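Local coordinates for protein thiosulfate sulfurtransferase TUM1 (PDB 3UTN) that accepts persulfide sulfur from NFS1 and passes it to UBA4 for 2-thiolation of the wobble uridine of tRNAs, and has thiosulfate and 3-mercaptopyruvate sulfurtransferase activity, at residues K276-S281 / P301-Y306; L134-H139 / S179-E184; S228-G233 / W321-R326. All blocks are in the same frame, centred on the assembly; numbering follows the deposited sequence.

Contact 1: residues K276-S281 / P301-Y306. With DMS (dimethyl sulfoxide), chain E.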
ATOM      1  N   LYS A 276      -3.475  17.729  11.921  1.00 33.51           N
ATOM      2  CA  LYS A 276      -4.048  16.446  12.309  1.00 31.86           C
ATOM      3  C   LYS A 276      -3.227  15.300  11.753  1.00 30.08           C
ATOM      4  O   LYS A 276      -2.755  15.376  10.616  1.00 29.39           O
ATOM      5  CB  LYS A 276      -5.480  16.316  11.805  1.00 32.25           C
ATOM      6  CG  LYS A 276      -6.448  17.291  12.437  1.00 33.31           C
ATOM      7  CD  LYS A 276      -7.814  17.151  11.801  1.00 34.58           C
ATOM      8  CE  LYS A 276      -8.733  18.273  12.244  1.00 34.65           C
ATOM      9  NZ  LYS A 276     -10.078  18.094  11.646  1.00 34.95           N
ATOM     10  N   PRO A 277      -3.049  14.233  12.551  1.00 28.18           N
ATOM     11  CA  PRO A 277      -2.495  13.028  11.965  1.00 27.20           C
ATOM     12  C   PRO A 277      -3.497  12.491  10.961  1.00 25.76           C
ATOM     13  O   PRO A 277      -4.628  12.978  10.877  1.00 24.52           O
ATOM     14  CB  PRO A 277      -2.352  12.071  13.152  1.00 27.48           C
ATOM     15  CG  PRO A 277      -2.549  12.894  14.377  1.00 29.14           C
ATOM     16  CD  PRO A 277      -3.392  14.058  13.971  1.00 29.15           C
ATOM     17  N   THR A 278      -3.084  11.510  10.184  1.00 25.08           N
ATOM     18  CA  THR A 278      -3.932  11.048   9.117  1.00 24.31           C
ATOM     19  C   THR A 278      -4.148   9.565   9.224  1.00 23.19           C
ATOM     20  O   THR A 278      -3.262   8.813   9.615  1.00 22.84           O
ATOM     21  CB  THR A 278      -3.368  11.459   7.749  1.00 24.87           C
ATOM     22  OG1 THR A 278      -3.399  12.884   7.663  1.00 25.88           O
ATOM     23  CG2 THR A 278      -4.198  10.886   6.610  1.00 24.08           C
ATOM     24  N   ILE A 279      -5.364   9.158   8.920  1.00 22.83           N
ATOM     25  CA  ILE A 279      -5.664   7.765   8.819  1.00 22.76           C
ATOM     26  C   ILE A 279      -6.102   7.526   7.402  1.00 22.17           C
ATOM     27  O   ILE A 279      -6.927   8.252   6.859  1.00 22.93           O
ATOM     28  CB  ILE A 279      -6.750   7.333   9.808  1.00 22.91           C
ATOM     29  CG1 ILE A 279      -6.222   7.492  11.233  1.00 22.67           C
ATOM     30  CG2 ILE A 279      -7.174   5.902   9.521  1.00 22.25           C
ATOM     31  CD1 ILE A 279      -7.274   7.383  12.308  1.00 23.35           C
ATOM     32  N   CYS A 280      -5.489   6.530   6.795  1.00 21.73           N
ATOM     33  CA  CYS A 280      -5.924   6.073   5.512  1.00 22.66           C
ATOM     34  C   CYS A 280      -6.557   4.731   5.676  1.00 22.65           C
ATOM     35  O   CYS A 280      -6.114   3.901   6.461  1.00 22.45           O
ATOM     36  CB  CYS A 280      -4.761   6.014   4.545  1.00 22.43           C
ATOM     37  SG  CYS A 280      -4.186   7.683   4.209  1.00 23.71           S
ATOM     38  N   SER A 281      -7.627   4.545   4.936  1.00 23.54           N
ATOM     39  CA  SER A 281      -8.314   3.293   4.901  1.00 25.01           C
ATOM     40  C   SER A 281      -8.739   3.138   3.462  1.00 25.51           C
ATOM     41  O   SER A 281      -8.578   4.049   2.652  1.00 24.80           O
ATOM     42  CB  SER A 281      -9.532   3.348   5.817  1.00 24.95           C
ATOM     43  OG  SER A 281     -10.411   4.375   5.397  1.00 28.11           O
ATOM     44  N   PRO A 301       2.316  14.183   7.691  1.00 27.01           N
ATOM     45  CA  PRO A 301       2.916  13.382   8.743  1.00 27.33           C
ATOM     46  C   PRO A 301       1.913  12.460   9.401  1.00 26.65           C
ATOM     47  O   PRO A 301       0.706  12.653   9.262  1.00 26.77           O
ATOM     48  CB  PRO A 301       3.394  14.429   9.750  1.00 27.60           C
ATOM     49  CG  PRO A 301       2.495  15.596   9.543  1.00 28.69           C
ATOM     50  CD  PRO A 301       1.946  15.534   8.149  1.00 27.56           C
ATOM     51  N   ASN A 302       2.434  11.464  10.111  1.00 26.65           N
ATOM     52  CA  ASN A 302       1.638  10.619  10.985  1.00 26.76           C
ATOM     53  C   ASN A 302       0.413  10.114  10.266  1.00 25.84           C
ATOM     54  O   ASN A 302      -0.726  10.292  10.706  1.00 25.26           O
ATOM     55  CB  ASN A 302       1.272  11.374  12.254  1.00 27.59           C
ATOM     56  CG  ASN A 302       2.490  11.916  12.958  1.00 28.55           C
ATOM     57  OD1 ASN A 302       3.452  11.188  13.197  1.00 29.31           O
ATOM     58  ND2 ASN A 302       2.467  13.200  13.272  1.00 28.92           N
ATOM     59  N   VAL A 303       0.677   9.509   9.120  1.00 24.50           N
ATOM     60  CA  VAL A 303      -0.361   8.881   8.362  1.00 23.70           C
ATOM     61  C   VAL A 303      -0.320   7.442   8.788  1.00 23.41           C
ATOM     62  O   VAL A 303       0.724   6.803   8.768  1.00 24.54           O
ATOM     63  CB  VAL A 303      -0.120   8.991   6.859  1.00 23.42           C
ATOM     64  CG1 VAL A 303      -1.339   8.488   6.105  1.00 23.08           C
ATOM     65  CG2 VAL A 303       0.168  10.431   6.492  1.00 23.34           C
ATOM     66  N   ARG A 304      -1.461   6.948   9.223  1.00 22.99           N
ATOM     67  CA  ARG A 304      -1.564   5.558   9.544  1.00 23.11           C
ATOM     68  C   ARG A 304      -2.572   4.937   8.629  1.00 22.35           C
ATOM     69  O   ARG A 304      -3.400   5.621   8.029  1.00 22.46           O
ATOM     70  CB  ARG A 304      -1.966   5.375  10.993  1.00 23.83           C
ATOM     71  CG  ARG A 304      -0.854   5.721  11.961  1.00 24.50           C
ATOM     72  CD  ARG A 304      -1.326   5.478  13.376  1.00 24.97           C
ATOM     73  NE  ARG A 304      -2.532   6.249  13.646  1.00 24.65           N
ATOM     74  CZ  ARG A 304      -3.436   5.918  14.557  1.00 24.75           C
ATOM     75  NH1 ARG A 304      -3.283   4.810  15.278  1.00 24.60           N
ATOM     76  NH2 ARG A 304      -4.502   6.683  14.727  1.00 24.74           N
ATOM     77  N   LEU A 305      -2.466   3.633   8.492  1.00 21.99           N
ATOM     78  CA  LEU A 305      -3.414   2.905   7.714  1.00 21.27           C
ATOM     79  C   LEU A 305      -4.357   2.224   8.662  1.00 21.49           C
ATOM     80  O   LEU A 305      -3.934   1.473   9.541  1.00 21.78           O
ATOM     81  CB  LEU A 305      -2.723   1.865   6.852  1.00 20.72           C
ATOM     82  CG  LEU A 305      -3.724   1.052   6.042  1.00 21.03           C
ATOM     83  CD1 LEU A 305      -4.093   1.790   4.771  1.00 21.22           C
ATOM     84  CD2 LEU A 305      -3.132  -0.300   5.731  1.00 21.32           C
ATOM     85  N   TYR A 306      -5.638   2.493   8.483  1.00 21.24           N
ATOM     86  CA  TYR A 306      -6.641   1.677   9.100  1.00 21.92           C
ATOM     87  C   TYR A 306      -6.662   0.415   8.259  1.00 21.70           C
ATOM     88  O   TYR A 306      -7.308   0.350   7.222  1.00 21.17           O
ATOM     89  CB  TYR A 306      -7.999   2.369   9.112  1.00 21.95           C
ATOM     90  CG  TYR A 306      -9.106   1.445   9.537  1.00 22.33           C
ATOM     91  CD1 TYR A 306      -8.863   0.417  10.446  1.00 22.85           C
ATOM     92  CD2 TYR A 306     -10.388   1.593   9.038  1.00 21.91           C
ATOM     93  CE1 TYR A 306      -9.870  -0.431  10.845  1.00 23.05           C
ATOM     94  CE2 TYR A 306     -11.408   0.747   9.440  1.00 22.79           C
ATOM     95  CZ  TYR A 306     -11.135  -0.264  10.337  1.00 22.73           C
ATOM     96  OH  TYR A 306     -12.125  -1.114  10.738  1.00 24.34           O
TER
HETATM   97  S   DMS E 404      -0.194  15.661  13.263  1.00 43.60           S
HETATM   98  O   DMS E 404       0.360  14.306  13.092  1.00 44.30           O
HETATM   99  C1  DMS E 404       0.746  16.496  14.423  1.00 44.41           C
HETATM  100  C2  DMS E 404       0.161  16.563  11.866  1.00 42.92           C
HETATM  101  O   HOH W   1      -1.434  14.050   8.933  1.00 24.84           O
HETATM  102  O   HOH W   2      -2.741   8.621  12.333  1.00 25.00           O

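Contact 2: residues L134-H139 / S179-E184. With DMS (dimethyl sulfoxide), chain F.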
ATOM      1  N   LEU A 134       6.734  -4.125   4.311  1.00 20.53           N
ATOM      2  CA  LEU A 134       8.157  -4.313   4.531  1.00 21.06           C
ATOM      3  C   LEU A 134       8.682  -3.288   5.510  1.00 21.32           C
ATOM      4  O   LEU A 134       9.346  -3.633   6.479  1.00 20.93           O
ATOM      5  CB  LEU A 134       8.910  -4.204   3.212  1.00 20.66           C
ATOM      6  CG  LEU A 134       8.557  -5.304   2.219  1.00 20.63           C
ATOM      7  CD1 LEU A 134       9.165  -4.964   0.876  1.00 20.81           C
ATOM      8  CD2 LEU A 134       9.044  -6.655   2.719  1.00 20.80           C
ATOM      9  N   GLY A 135       8.361  -2.026   5.248  1.00 21.89           N
ATOM     10  CA  GLY A 135       8.753  -0.929   6.117  1.00 22.72           C
ATOM     11  C   GLY A 135       8.170  -1.078   7.503  1.00 23.11           C
ATOM     12  O   GLY A 135       8.887  -0.953   8.488  1.00 23.78           O
ATOM     13  N   VAL A 136       6.872  -1.360   7.585  1.00 23.16           N
ATOM     14  CA  VAL A 136       6.219  -1.494   8.882  1.00 23.82           C
ATOM     15  C   VAL A 136       6.874  -2.615   9.658  1.00 24.33           C
ATOM     16  O   VAL A 136       7.092  -2.500  10.854  1.00 24.94           O
ATOM     17  CB  VAL A 136       4.708  -1.738   8.764  1.00 23.68           C
ATOM     18  CG1 VAL A 136       4.111  -2.103  10.115  1.00 24.26           C
ATOM     19  CG2 VAL A 136       4.028  -0.497   8.231  1.00 23.21           C
ATOM     20  N   MET A 137       7.220  -3.681   8.951  1.00 24.13           N
ATOM     21  CA  MET A 137       7.879  -4.808   9.564  1.00 25.61           C
ATOM     22  C   MET A 137       9.350  -4.539   9.810  1.00 25.55           C
ATOM     23  O   MET A 137      10.111  -5.455  10.098  1.00 26.83           O
ATOM     24  CB  MET A 137       7.686  -6.052   8.715  1.00 26.37           C
ATOM     25  CG  MET A 137       6.297  -6.642   8.829  1.00 28.52           C
ATOM     26  SD  MET A 137       5.768  -6.784  10.546  1.00 31.50           S
ATOM     27  CE  MET A 137       6.929  -7.983  11.197  1.00 32.07           C
ATOM     28  N   GLY A 138       9.737  -3.275   9.692  1.00 25.36           N
ATOM     29  CA  GLY A 138      11.041  -2.820  10.127  1.00 25.15           C
ATOM     30  C   GLY A 138      12.153  -3.171   9.177  1.00 24.64           C
ATOM     31  O   GLY A 138      13.323  -3.146   9.552  1.00 25.88           O
ATOM     32  N   HIS A 139      11.814  -3.508   7.941  1.00 23.53           N
ATOM     33  CA  HIS A 139      12.876  -3.762   7.003  1.00 22.93           C
ATOM     34  C   HIS A 139      13.604  -2.477   6.770  1.00 22.46           C
ATOM     35  O   HIS A 139      12.982  -1.471   6.451  1.00 22.67           O
ATOM     36  CB  HIS A 139      12.396  -4.365   5.707  1.00 22.28           C
ATOM     37  CG  HIS A 139      13.521  -4.888   4.877  1.00 21.70           C
ATOM     38  ND1 HIS A 139      14.025  -6.107   5.055  1.00 21.57           N
ATOM     39  CD2 HIS A 139      14.289  -4.281   3.898  1.00 21.62           C
ATOM     40  CE1 HIS A 139      15.037  -6.300   4.204  1.00 21.80           C
ATOM     41  NE2 HIS A 139      15.201  -5.180   3.498  1.00 21.92           N
ATOM     42  N   SER A 179       9.005  -3.595  14.484  1.00 32.65           N
ATOM     43  CA  SER A 179       7.915  -3.331  13.578  1.00 33.27           C
ATOM     44  C   SER A 179       7.204  -2.073  14.023  1.00 32.64           C
ATOM     45  O   SER A 179       7.384  -1.612  15.155  1.00 32.67           O
ATOM     46  CB  SER A 179       6.980  -4.535  13.471  1.00 33.54           C
ATOM     47  OG  SER A 179       6.417  -4.856  14.725  1.00 36.02           O
ATOM     48  N   PHE A 180       6.415  -1.504  13.125  1.00 31.53           N
ATOM     49  CA  PHE A 180       5.867  -0.188  13.354  1.00 31.00           C
ATOM     50  C   PHE A 180       4.354  -0.158  13.208  1.00 30.63           C
ATOM     51  O   PHE A 180       3.785   0.889  12.910  1.00 29.87           O
ATOM     52  CB  PHE A 180       6.547   0.822  12.428  1.00 30.93           C
ATOM     53  CG  PHE A 180       8.044   0.838  12.563  1.00 32.10           C
ATOM     54  CD1 PHE A 180       8.648   1.464  13.644  1.00 32.59           C
ATOM     55  CD2 PHE A 180       8.849   0.194  11.629  1.00 31.55           C
ATOM     56  CE1 PHE A 180      10.028   1.470  13.783  1.00 33.29           C
ATOM     57  CE2 PHE A 180      10.227   0.198  11.761  1.00 32.27           C
ATOM     58  CZ  PHE A 180      10.819   0.836  12.839  1.00 33.24           C
ATOM     59  N   GLN A 181       3.710  -1.304  13.432  1.00 30.86           N
ATOM     60  CA  GLN A 181       2.249  -1.395  13.358  1.00 32.43           C
ATOM     61  C   GLN A 181       1.607  -0.327  14.225  1.00 32.94           C
ATOM     62  O   GLN A 181       0.665   0.340  13.802  1.00 32.61           O
ATOM     63  CB  GLN A 181       1.740  -2.770  13.795  1.00 33.53           C
ATOM     64  CG  GLN A 181       2.161  -3.920  12.896  1.00 33.96           C
ATOM     65  CD  GLN A 181       3.441  -4.570  13.364  1.00 34.93           C
ATOM     66  OE1 GLN A 181       4.340  -3.903  13.883  1.00 35.80           O
ATOM     67  NE2 GLN A 181       3.529  -5.881  13.192  1.00 34.81           N
ATOM     68  N   ASP A 182       2.136  -0.168  15.434  1.00 34.11           N
ATOM     69  CA  ASP A 182       1.644   0.830  16.382  1.00 35.57           C
ATOM     70  C   ASP A 182       1.667   2.248  15.811  1.00 34.05           C
ATOM     71  O   ASP A 182       0.773   3.043  16.081  1.00 34.53           O
ATOM     72  CB  ASP A 182       2.438   0.759  17.696  1.00 39.02           C
ATOM     73  CG  ASP A 182       3.939   0.994  17.506  1.00 42.26           C
ATOM     74  OD1 ASP A 182       4.447   0.868  16.365  1.00 44.27           O
ATOM     75  OD2 ASP A 182       4.619   1.303  18.512  1.00 44.89           O
ATOM     76  N   LYS A 183       2.693   2.561  15.024  1.00 32.52           N
ATOM     77  CA  LYS A 183       2.825   3.887  14.437  1.00 31.09           C
ATOM     78  C   LYS A 183       2.133   3.988  13.087  1.00 29.28           C
ATOM     79  O   LYS A 183       1.937   5.082  12.562  1.00 28.82           O
ATOM     80  CB  LYS A 183       4.303   4.257  14.273  1.00 33.69           C
ATOM     81  CG  LYS A 183       4.956   4.812  15.530  1.00 35.92           C
ATOM     82  CD  LYS A 183       6.322   5.418  15.226  1.00 37.75           C
ATOM     83  CE  LYS A 183       7.401   4.353  15.083  1.00 38.55           C
ATOM     84  NZ  LYS A 183       8.686   4.902  14.562  1.00 39.15           N
ATOM     85  N   GLU A 184       1.771   2.846  12.520  1.00 27.06           N
ATOM     86  CA  GLU A 184       1.423   2.794  11.106  1.00 26.00           C
ATOM     87  C   GLU A 184       0.034   2.286  10.839  1.00 25.26           C
ATOM     88  O   GLU A 184      -0.546   2.571   9.795  1.00 24.93           O
ATOM     89  CB  GLU A 184       2.422   1.910  10.376  1.00 24.92           C
ATOM     90  CG  GLU A 184       3.778   2.567  10.251  1.00 25.84           C
ATOM     91  CD  GLU A 184       3.750   3.697   9.250  1.00 26.24           C
ATOM     92  OE1 GLU A 184       4.401   4.722   9.498  1.00 27.48           O
ATOM     93  OE2 GLU A 184       3.067   3.553   8.219  1.00 26.18           O
TER
HETATM   94  S   DMS F 405       4.453  -2.703  17.580  1.00 68.67           S
HETATM   95  O   DMS F 405       4.904  -1.892  16.414  1.00 64.65           O
HETATM   96  C1  DMS F 405       3.464  -3.999  17.039  1.00 65.24           C
HETATM   97  C2  DMS F 405       5.795  -3.589  18.216  1.00 66.82           C

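Contact 3: residues S228-G233 / W321-R326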
ATOM      1  N   SER A 228     -21.353  -0.554   0.775  1.00 27.39           N
ATOM      2  CA  SER A 228     -20.424   0.543   0.653  1.00 27.51           C
ATOM      3  C   SER A 228     -20.831   1.658   1.608  1.00 26.91           C
ATOM      4  O   SER A 228     -21.599   1.442   2.547  1.00 26.43           O
ATOM      5  CB  SER A 228     -20.364   1.035  -0.787  1.00 27.98           C
ATOM      6  OG  SER A 228     -21.648   1.406  -1.245  1.00 29.83           O
ATOM      7  N   GLY A 229     -20.322   2.854   1.365  1.00 26.14           N
ATOM      8  CA  GLY A 229     -20.489   3.930   2.313  1.00 25.71           C
ATOM      9  C   GLY A 229     -19.146   4.119   2.960  1.00 25.14           C
ATOM     10  O   GLY A 229     -18.145   3.567   2.508  1.00 25.10           O
ATOM     11  N   HIS A 230     -19.107   4.884   4.033  1.00 24.66           N
ATOM     12  CA  HIS A 230     -17.829   5.181   4.623  1.00 24.51           C
ATOM     13  C   HIS A 230     -17.898   5.280   6.095  1.00 24.25           C
ATOM     14  O   HIS A 230     -18.979   5.311   6.694  1.00 23.72           O
ATOM     15  CB  HIS A 230     -17.268   6.458   4.048  1.00 24.29           C
ATOM     16  CG  HIS A 230     -18.135   7.651   4.285  1.00 25.35           C
ATOM     17  ND1 HIS A 230     -19.141   7.982   3.462  1.00 25.06           N
ATOM     18  CD2 HIS A 230     -18.119   8.604   5.293  1.00 25.48           C
ATOM     19  CE1 HIS A 230     -19.739   9.089   3.919  1.00 26.24           C
ATOM     20  NE2 HIS A 230     -19.103   9.475   5.033  1.00 26.22           N
ATOM     21  N   ILE A 231     -16.716   5.310   6.687  1.00 23.83           N
ATOM     22  CA  ILE A 231     -16.593   5.458   8.105  1.00 23.97           C
ATOM     23  C   ILE A 231     -16.870   6.921   8.374  1.00 24.37           C
ATOM     24  O   ILE A 231     -16.263   7.789   7.752  1.00 24.56           O
ATOM     25  CB  ILE A 231     -15.194   5.076   8.579  1.00 23.74           C
ATOM     26  CG1 ILE A 231     -14.860   3.650   8.136  1.00 23.47           C
ATOM     27  CG2 ILE A 231     -15.097   5.204  10.086  1.00 23.64           C
ATOM     28  CD1 ILE A 231     -13.402   3.305   8.273  1.00 22.48           C
ATOM     29  N   PRO A 232     -17.827   7.199   9.264  1.00 25.59           N
ATOM     30  CA  PRO A 232     -18.101   8.578   9.610  1.00 25.51           C
ATOM     31  C   PRO A 232     -16.809   9.254  10.039  1.00 25.17           C
ATOM     32  O   PRO A 232     -16.037   8.691  10.819  1.00 24.83           O
ATOM     33  CB  PRO A 232     -19.069   8.445  10.785  1.00 25.96           C
ATOM     34  CG  PRO A 232     -19.782   7.164  10.506  1.00 25.86           C
ATOM     35  CD  PRO A 232     -18.691   6.268  10.006  1.00 25.29           C
ATOM     36  N   GLY A 233     -16.560  10.430   9.483  1.00 24.53           N
ATOM     37  CA  GLY A 233     -15.373  11.186   9.810  1.00 24.88           C
ATOM     38  C   GLY A 233     -14.280  11.004   8.785  1.00 25.17           C
ATOM     39  O   GLY A 233     -13.307  11.746   8.780  1.00 25.60           O
ATOM     40  N   TRP A 321     -22.842   2.220  11.540  1.00 34.41           N
ATOM     41  CA  TRP A 321     -21.604   2.966  11.445  1.00 32.29           C
ATOM     42  C   TRP A 321     -21.162   3.135  10.034  1.00 31.29           C
ATOM     43  O   TRP A 321     -19.981   3.316   9.750  1.00 29.71           O
ATOM     44  CB  TRP A 321     -20.550   2.274  12.263  1.00 32.20           C
ATOM     45  CG  TRP A 321     -20.885   2.359  13.716  1.00 32.76           C
ATOM     46  CD1 TRP A 321     -21.336   1.344  14.548  1.00 32.90           C
ATOM     47  CD2 TRP A 321     -20.848   3.557  14.550  1.00 32.85           C
ATOM     48  NE1 TRP A 321     -21.549   1.817  15.816  1.00 33.12           N
ATOM     49  CE2 TRP A 321     -21.277   3.137  15.885  1.00 32.86           C
ATOM     50  CE3 TRP A 321     -20.498   4.882  14.337  1.00 32.31           C
ATOM     51  CZ2 TRP A 321     -21.339   4.021  16.943  1.00 33.08           C
ATOM     52  CZ3 TRP A 321     -20.573   5.769  15.412  1.00 32.77           C
ATOM     53  CH2 TRP A 321     -20.985   5.347  16.684  1.00 32.60           C
ATOM     54  N   ILE A 322     -22.135   3.085   9.138  1.00 30.54           N
ATOM     55  CA  ILE A 322     -21.896   3.292   7.737  1.00 30.64           C
ATOM     56  C   ILE A 322     -22.504   4.626   7.377  1.00 31.19           C
ATOM     57  O   ILE A 322     -23.721   4.804   7.434  1.00 31.32           O
ATOM     58  CB  ILE A 322     -22.522   2.168   6.895  1.00 30.17           C
ATOM     59  CG1 ILE A 322     -21.841   0.837   7.223  1.00 29.93           C
ATOM     60  CG2 ILE A 322     -22.449   2.507   5.411  1.00 29.74           C
ATOM     61  CD1 ILE A 322     -22.430  -0.351   6.504  1.00 30.46           C
ATOM     62  N   ALA A 323     -21.642   5.574   7.044  1.00 30.81           N
ATOM     63  CA  ALA A 323     -22.096   6.855   6.556  1.00 31.62           C
ATOM     64  C   ALA A 323     -22.192   6.782   5.042  1.00 32.50           C
ATOM     65  O   ALA A 323     -21.383   6.123   4.389  1.00 32.16           O
ATOM     66  CB  ALA A 323     -21.153   7.958   6.995  1.00 30.22           C
ATOM     67  N   GLU A 324     -23.208   7.434   4.495  1.00 33.67           N
ATOM     68  CA  GLU A 324     -23.384   7.509   3.059  1.00 35.35           C
ATOM     69  C   GLU A 324     -23.015   8.895   2.582  1.00 35.10           C
ATOM     70  O   GLU A 324     -22.799   9.804   3.388  1.00 34.37           O
ATOM     71  CB  GLU A 324     -24.835   7.232   2.685  1.00 37.40           C
ATOM     72  CG  GLU A 324     -25.220   5.770   2.677  1.00 40.20           C
ATOM     73  CD  GLU A 324     -26.724   5.574   2.637  1.00 42.75           C
ATOM     74  OE1 GLU A 324     -27.462   6.516   3.001  1.00 45.16           O
ATOM     75  OE2 GLU A 324     -27.171   4.475   2.248  1.00 45.35           O
ATOM     76  N   ASN A 325     -22.964   9.046   1.261  1.00 36.13           N
ATOM     77  CA  ASN A 325     -22.671  10.317   0.619  1.00 38.11           C
ATOM     78  C   ASN A 325     -21.447  10.959   1.260  1.00 38.46           C
ATOM     79  O   ASN A 325     -20.374  10.359   1.246  1.00 38.37           O
ATOM     80  CB  ASN A 325     -23.910  11.217   0.631  1.00 39.61           C
ATOM     81  CG  ASN A 325     -25.144  10.500   0.114  1.00 40.60           C
ATOM     82  OD1 ASN A 325     -25.101   9.836  -0.924  1.00 40.96           O
ATOM     83  ND2 ASN A 325     -26.246  10.614   0.846  1.00 41.49           N
ATOM     84  N   ARG A 326     -21.609  12.138   1.851  1.00 40.00           N
ATOM     85  CA  ARG A 326     -20.491  12.828   2.494  1.00 42.21           C
ATOM     86  C   ARG A 326     -20.714  13.060   3.983  1.00 44.30           C
ATOM     87  O   ARG A 326     -20.116  13.960   4.573  1.00 46.50           O
ATOM     88  CB  ARG A 326     -20.213  14.155   1.787  1.00 42.75           C
ATOM     89  CG  ARG A 326     -19.842  14.013   0.321  1.00 41.91           C
ATOM     90  CD  ARG A 326     -18.676  13.054   0.132  1.00 41.85           C
ATOM     91  NE  ARG A 326     -18.003  13.316  -1.130  1.00 42.39           N
ATOM     92  CZ  ARG A 326     -16.961  14.127  -1.273  1.00 41.19           C
ATOM     93  NH1 ARG A 326     -16.441  14.751  -0.221  1.00 40.13           N
ATOM     94  NH2 ARG A 326     -16.433  14.304  -2.475  1.00 41.28           N
TER

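Contact 1: residues K276-S281 / P301-Y306
Two neighbouring parallel strands of the C-terminal rhodanese domain meet here, and Thr278, Ile279 and Cys280 pair with Val303, Arg304 and Leu305. The bonding zigzags: Thr278 N gives to Asn302 O at 2.7 Å, Arg304 N to Thr278 O, Cys280 N to Arg304 O, and Tyr306 N to Cys280 O. Helix 286-297 links the strands as a beta-alpha-beta crossover, and its Ile291, Leu295 and Lys292 pack on the face that carries Thr278, Cys280 and Val303. On that face Val303 CG1, anti to the backbone N (chi1 -172°), reaches Cys280 SG at 3.5 Å and also lies against Thr278 CG2. Leu305 CD1 folds back over the Cys280 carbonyl, 3.4 Å from Cys280 O, and the Leu305 side chain stands about 5 Å from that of Cys282, the active-site cysteine on which the persulfide intermediate forms.

Ile279 and Arg304 leave their strands together on the other face, the isoleucine running along the arginine. Ile279 CD1 touches Arg304 NH2 at 3.7 Å, while the same nitrogen makes a salt bridge to Glu190. A water in the guanidinium plane accepts from Arg304 NE (2.7 Å) and donates to Thr278 O, giving that carbonyl a second donor besides Arg304 N. Ile279 CG2 meets Tyr306 CB at 3.7 Å, and Tyr306 OH is hydrogen-bonded to Glu312 OE1.

Contact 2: residues L134-H139 / S179-E184
Val136, which buries more surface here than any other residue, sits in the last turn of helix 127-136 of the N-terminal rhodanese domain. A Schellman motif closes the helix: His139 N bonds to Leu134 O and Gly138 N to Gly135 O, with Gly138 as the C-prime residue at positive phi. Residues 179-184 come in against this helix end, start a short helix of their own with Phe180 at its N-cap position, and lead on to strand 185-186 at the edge of the second domain's sheet. Val136 holds them at two places. Its carbonyl accepts from Phe180 N at 2.6 Å, a bent bond with 135° at the hydrogen, and Ser179 CA also comes to 3.0 Å from Val136 O. Its two methyls divide the short helix between them. Val136 CG1, anti to the backbone N (chi1 170°), packs on the backbone at Gln181 N and on Gln181 CG, and Val136 CG2 lies 3.6 Å from Glu184 CB. Beyond that methylene the Glu184 carboxylate turns to Lys292, with which it forms a salt bridge, and to the indole N-H of Trp132.

On the far side of the helix end, two successive bends (chi2 -47°, chi3 -65°) curl the Met137 chain back toward residues 179-181, bringing Met137 SD to 3.9 Å from Ser179 CB. The Phe180 ring fits against the Schellman turn. Gly135 O lies at the ring edge, in its plane, 3.3 Å from Phe180 CD2, so the carbonyl meets the ring's C-H rim and not its pi face. Phe180 CE2 reaches Gly138 CA at 3.5 Å.

Contact 3: residues S228-G233 / W321-R326
His230 and Ala323 exchange a pair of backbone hydrogen bonds: His230 N gives to Ala323 O at 2.6 Å and Ala323 N to His230 O at 2.7 Å. Both donors lie in the plane of the carbonyl they meet. This is a single antiparallel bridge, a hydrogen-bonded pair, by which the C-terminal tail of the chain is stitched to a loop of the second rhodanese domain. The imidazole has polar partners of its own, with ND1 bonded to Phe215 O and NE2 to Asp327 O, and these two bonds fix how the ring is turned.

Around the bridge the packing is close. With His230 CG set between the backbone N and the carbonyl carbon (chi1 60°), the ring swings over the tail, and Ala323 CB sits on its face in a CH-pi contact, 3.5 Å from the centroid and displaced toward the NE2 and CD2 side. At the ring edge, His230 CE1 faces Glu324 O at 3.2 Å. Pro232 adds its ring, CG against Ala323 CB at 3.9 Å and CD beside Trp321 O. At the other end, Ile322 CG2 presses to 3.2 Å from Ser228 O and lies over Gly229 CA, where the absence of a side chain permits the approach.

Phe215 of helix 212-216 stacks on the His230 ring, and Arg326 NE makes a salt bridge to Glu216, its NH1 a hydrogen bond to Phe268 O. Ile322 rests on Trp310 and Val314 of helix 309-317, while Pro232 and Trp321 both pack on Val195 of helix 188-196.

In the fold
Contact 1 lies in the core of the second rhodanese sheet, whereas contacts 2 and 3 are only partly buried. Regular parallel strand bonding dominates contact 1; contact 2 has one backbone bond across two helix ends, and contact 3 a single antiparallel bridge between loops. Contact 2 runs directly into contact 1, for Leu305 N lies 2.6 Å from Glu184 O, a probable hydrogen bond, so residues 179-184 connect a helix of the first domain with the second domain's sheet. On the other flank, Tyr306 CE2 packs on Ile231 CD1 at 3.4 Å, joining contact 1 to contact 3. Contacts 2 and 3 do not touch, their centres being about 28 Å apart.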